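Local coordinates for protein peptidyl tryptophan dihydroxylase (Pseudomonas putida, PDB 7CTQ) that uses bound FAD as a flavoprotein monooxygenase that dihydroxylates a peptidyl tryptophan, a step essential for building the tryptophylquinone cofactor of quinohemoprotein amine dehydrogenase, at residues A18-I22 and H56-G60; A352-S356 and L426-L431. One frame throughout, in Å; residues are numbered along the deposited sequence.

Contact 1. Residues A18-I22 and H56-G60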
# COMPACT_ATOMS: atom_id res chain seq x y z
N ALA A 18 9.20 -5.88 -6.30
CA ALA A 18 10.41 -6.43 -5.69
C ALA A 18 10.07 -7.40 -4.57
O ALA A 18 10.61 -8.52 -4.51
CB ALA A 18 11.30 -5.30 -5.18
N ALA A 19 9.19 -6.98 -3.66
CA ALA A 19 8.76 -7.83 -2.55
C ALA A 19 8.22 -9.16 -3.06
O ALA A 19 8.63 -10.23 -2.59
CB ALA A 19 7.70 -7.10 -1.73
N THR A 20 7.32 -9.12 -4.03
CA THR A 20 6.70 -10.34 -4.54
C THR A 20 7.74 -11.27 -5.16
O THR A 20 7.75 -12.48 -4.89
CB THR A 20 5.61 -9.98 -5.56
OG1 THR A 20 4.63 -9.15 -4.93
CG2 THR A 20 4.95 -11.23 -6.11
N ALA A 21 8.62 -10.71 -5.99
CA ALA A 21 9.70 -11.48 -6.61
C ALA A 21 10.52 -12.25 -5.58
O ALA A 21 10.78 -13.45 -5.74
CB ALA A 21 10.60 -10.54 -7.41
N ILE A 22 10.94 -11.57 -4.51
CA ILE A 22 11.77 -12.22 -3.51
C ILE A 22 10.98 -13.30 -2.79
O ILE A 22 11.51 -14.38 -2.50
CB ILE A 22 12.34 -11.18 -2.54
CG1 ILE A 22 13.23 -10.20 -3.31
CG2 ILE A 22 13.12 -11.86 -1.41
CD1 ILE A 22 13.87 -9.16 -2.45
N HIS A 56 12.49 -6.48 6.53
CA HIS A 56 11.69 -7.68 6.74
C HIS A 56 11.40 -8.38 5.41
O HIS A 56 11.45 -9.62 5.33
CB HIS A 56 10.38 -7.31 7.45
CG HIS A 56 9.37 -8.42 7.51
ND1 HIS A 56 9.73 -9.76 7.54
CD2 HIS A 56 8.02 -8.39 7.57
CE1 HIS A 56 8.63 -10.50 7.61
NE2 HIS A 56 7.58 -9.69 7.63
N VAL A 57 11.13 -7.61 4.37
CA VAL A 57 10.85 -8.19 3.06
C VAL A 57 12.12 -8.51 2.28
O VAL A 57 12.06 -9.24 1.28
CB VAL A 57 9.96 -7.24 2.23
CG1 VAL A 57 9.30 -8.01 1.13
CG2 VAL A 57 8.92 -6.60 3.11
N GLY A 58 13.27 -8.00 2.71
CA GLY A 58 14.50 -8.27 2.01
C GLY A 58 14.95 -7.19 1.04
O GLY A 58 15.77 -7.48 0.16
N LEU A 59 14.43 -5.97 1.17
CA LEU A 59 14.88 -4.83 0.38
C LEU A 59 15.70 -3.85 1.20
O LEU A 59 15.94 -2.72 0.74
CB LEU A 59 13.68 -4.11 -0.26
CG LEU A 59 12.63 -4.99 -0.95
CD1 LEU A 59 11.45 -4.15 -1.41
CD2 LEU A 59 13.25 -5.74 -2.11
N GLY A 60 16.14 -4.24 2.39
CA GLY A 60 16.85 -3.32 3.27
C GLY A 60 18.22 -2.90 2.78
O GLY A 60 18.77 -1.92 3.28

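Contact 2. Residues A352-S356 and L426-L431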
# COMPACT_ATOMS: atom_id res chain seq x y z
N ALA A 352 -17.41 -2.67 16.73
CA ALA A 352 -18.01 -3.24 17.93
C ALA A 352 -18.41 -4.70 17.71
O ALA A 352 -18.84 -5.08 16.62
CB ALA A 352 -19.24 -2.41 18.32
N ALA A 353 -18.28 -5.51 18.76
CA ALA A 353 -18.69 -6.90 18.71
C ALA A 353 -20.21 -7.03 18.57
O ALA A 353 -20.98 -6.17 19.00
CB ALA A 353 -18.23 -7.66 19.97
N ASP A 354 -20.63 -8.14 17.96
CA ASP A 354 -22.05 -8.49 17.88
C ASP A 354 -22.10 -10.02 17.81
O ASP A 354 -22.11 -10.60 16.72
CB ASP A 354 -22.73 -7.85 16.68
CG ASP A 354 -24.24 -8.15 16.64
OD1 ASP A 354 -24.75 -8.91 17.49
OD2 ASP A 354 -24.91 -7.60 15.74
N TRP A 355 -22.14 -10.65 18.99
CA TRP A 355 -22.11 -12.10 19.03
C TRP A 355 -23.29 -12.70 18.30
O TRP A 355 -23.16 -13.77 17.69
CB TRP A 355 -22.07 -12.61 20.48
CG TRP A 355 -22.05 -14.11 20.52
CD1 TRP A 355 -23.08 -14.93 20.85
CD2 TRP A 355 -20.96 -14.96 20.14
NE1 TRP A 355 -22.69 -16.25 20.73
CE2 TRP A 355 -21.39 -16.29 20.30
CE3 TRP A 355 -19.65 -14.72 19.70
CZ2 TRP A 355 -20.56 -17.38 20.04
CZ3 TRP A 355 -18.83 -15.80 19.44
CH2 TRP A 355 -19.29 -17.12 19.62
N SER A 356 -24.44 -12.02 18.31
CA SER A 356 -25.63 -12.53 17.64
C SER A 356 -25.43 -12.68 16.14
O SER A 356 -26.08 -13.52 15.51
CB SER A 356 -26.83 -11.62 17.93
OG SER A 356 -26.77 -10.41 17.19
N LEU A 426 -13.58 -15.34 22.84
CA LEU A 426 -15.04 -15.24 22.84
C LEU A 426 -15.51 -13.95 23.49
O LEU A 426 -16.51 -13.36 23.07
CB LEU A 426 -15.63 -16.46 23.55
CG LEU A 426 -15.39 -17.78 22.80
CD1 LEU A 426 -15.73 -18.97 23.70
CD2 LEU A 426 -16.20 -17.82 21.51
N LEU A 427 -14.83 -13.53 24.55
CA LEU A 427 -15.17 -12.27 25.20
C LEU A 427 -15.04 -11.11 24.22
O LEU A 427 -15.93 -10.26 24.12
CB LEU A 427 -14.25 -12.05 26.39
CG LEU A 427 -14.82 -11.38 27.62
CD1 LEU A 427 -15.59 -12.41 28.42
CD2 LEU A 427 -13.69 -10.77 28.43
N GLU A 428 -13.93 -11.08 23.48
CA GLU A 428 -13.69 -10.03 22.52
C GLU A 428 -14.67 -10.08 21.37
O GLU A 428 -14.86 -9.06 20.70
CB GLU A 428 -12.25 -10.13 22.02
CG GLU A 428 -11.24 -9.79 23.11
CD GLU A 428 -9.81 -10.26 22.80
OE1 GLU A 428 -9.61 -11.03 21.84
OE2 GLU A 428 -8.90 -9.86 23.56
N GLN A 429 -15.31 -11.22 21.12
CA GLN A 429 -16.30 -11.32 20.06
C GLN A 429 -17.72 -11.07 20.57
O GLN A 429 -18.67 -11.15 19.79
CB GLN A 429 -16.22 -12.68 19.36
CG GLN A 429 -14.83 -13.00 18.82
CD GLN A 429 -14.21 -11.85 18.04
OE1 GLN A 429 -14.86 -11.23 17.21
NE2 GLN A 429 -12.94 -11.58 18.29
N GLY A 430 -17.87 -10.70 21.84
CA GLY A 430 -19.17 -10.32 22.36
C GLY A 430 -19.91 -11.40 23.12
O GLY A 430 -21.07 -11.18 23.49
N LEU A 431 -19.29 -12.55 23.34
CA LEU A 431 -19.89 -13.60 24.16
C LEU A 431 -19.38 -13.38 25.58
O LEU A 431 -18.28 -13.82 25.93
CB LEU A 431 -19.53 -14.99 23.65
CG LEU A 431 -20.14 -16.10 24.52
CD1 LEU A 431 -21.56 -16.39 24.09
CD2 LEU A 431 -19.30 -17.37 24.49
O HOH W 1 -18.75 -10.11 17.17

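Contact 1. Residues A18-I22 and H56-G60
L59 lays the end of its side chain over one flank of helix 15-27, its CD2 meeting A18 CB at 3.7 Å and I22 CD1 at 3.5 Å, so that the leucine bridges two residues one helical turn apart. V57 takes the adjoining position: its CG1 packs on A19 CB at 3.4 Å, a close fit made possible by the small alanine. I22 also reaches backbone, with CD1 3.6 Å from G58 O. The helix probably belongs to a Rossmann-type FAD-binding fold: a GxGxxG-like pattern runs from the turn before it into its first turn, and the side chain of A18 sits about 7 Å from the bound FAD. Across from it, helix 48-56 ends in a Schellman motif with G58 as C-prime residue; the positive phi of G58 turns the chain after V57, so that L59 comes back to the helix V57 already faces. No hydrogen bond joins the segments. L102 of helix 91-104 extends the hydrophobic surface over A18, A21 and I22, while L98 touches L59.

Contact 2. Residues A352-S356 and L426-L431
Apolar packing around the indole of W355 dominates the meeting of 352-356 with the C-terminal 426-431 segment. A CH-pi contact places L431 CD1 over the ring face, 3.8 Å from the centroid of the five-membered ring and 20° off its normal, while L431 CB lies 3.8 Å from W355 CD2. Farther along the indole, W355 CH2 touches L426 CD2 at 3.7 Å. The aliphatic part of Q429 adds to this packing, with its CB 4.0 Å from W355 CE3. V398 of helix 395-402 also touches the tryptophan, and L401 of that helix touches L426.

Backbone van der Waals contacts gather where a Schellman motif ends helix 416-428. G430, with positive phi, gives its N to L427 O at 3.0 Å, and L431 N returns to L426 O at 2.9 Å. A353 CB approaches Q429 C at 3.5 Å and W355 CB approaches G430 O at 3.5 Å; a CB on G430 would crowd A353 CB and W355 N, and would jam against Q429 O, which alone explains the glycine.

Polar linkage is indirect: no direct hydrogen bond crosses, but one water accepts from D354 N and donates to Q429 O, both at 2.8 Å. Within 352-356, S356 OG donates to D354 OD1 at 2.5 Å.

Overall arrangement
From the N terminus, strand 8-11 leads into helix 15-27, and contact 1 closes when the chain returns to that helix in the loop that leads to strand 67-76. It joins helix 15-27, of the probable Rossmann-type part, to the loop after helix 48-56, the chain between having passed through strand 31-35 of the seven-stranded sheet and strand 43-46 of the nine-stranded one. Contact 2 opens after helix 335-341 and closes 70 residues on at the C terminus, enclosing strands 359-367, 370-378, 388-389 and 392-393, helices 395-402 and 407-410, and most of helix 416-428. The loops run in series, neither nested nor crossed. The centres of contacts 1 and 2 are about 37 Å apart, their nearest atoms about 22 Å.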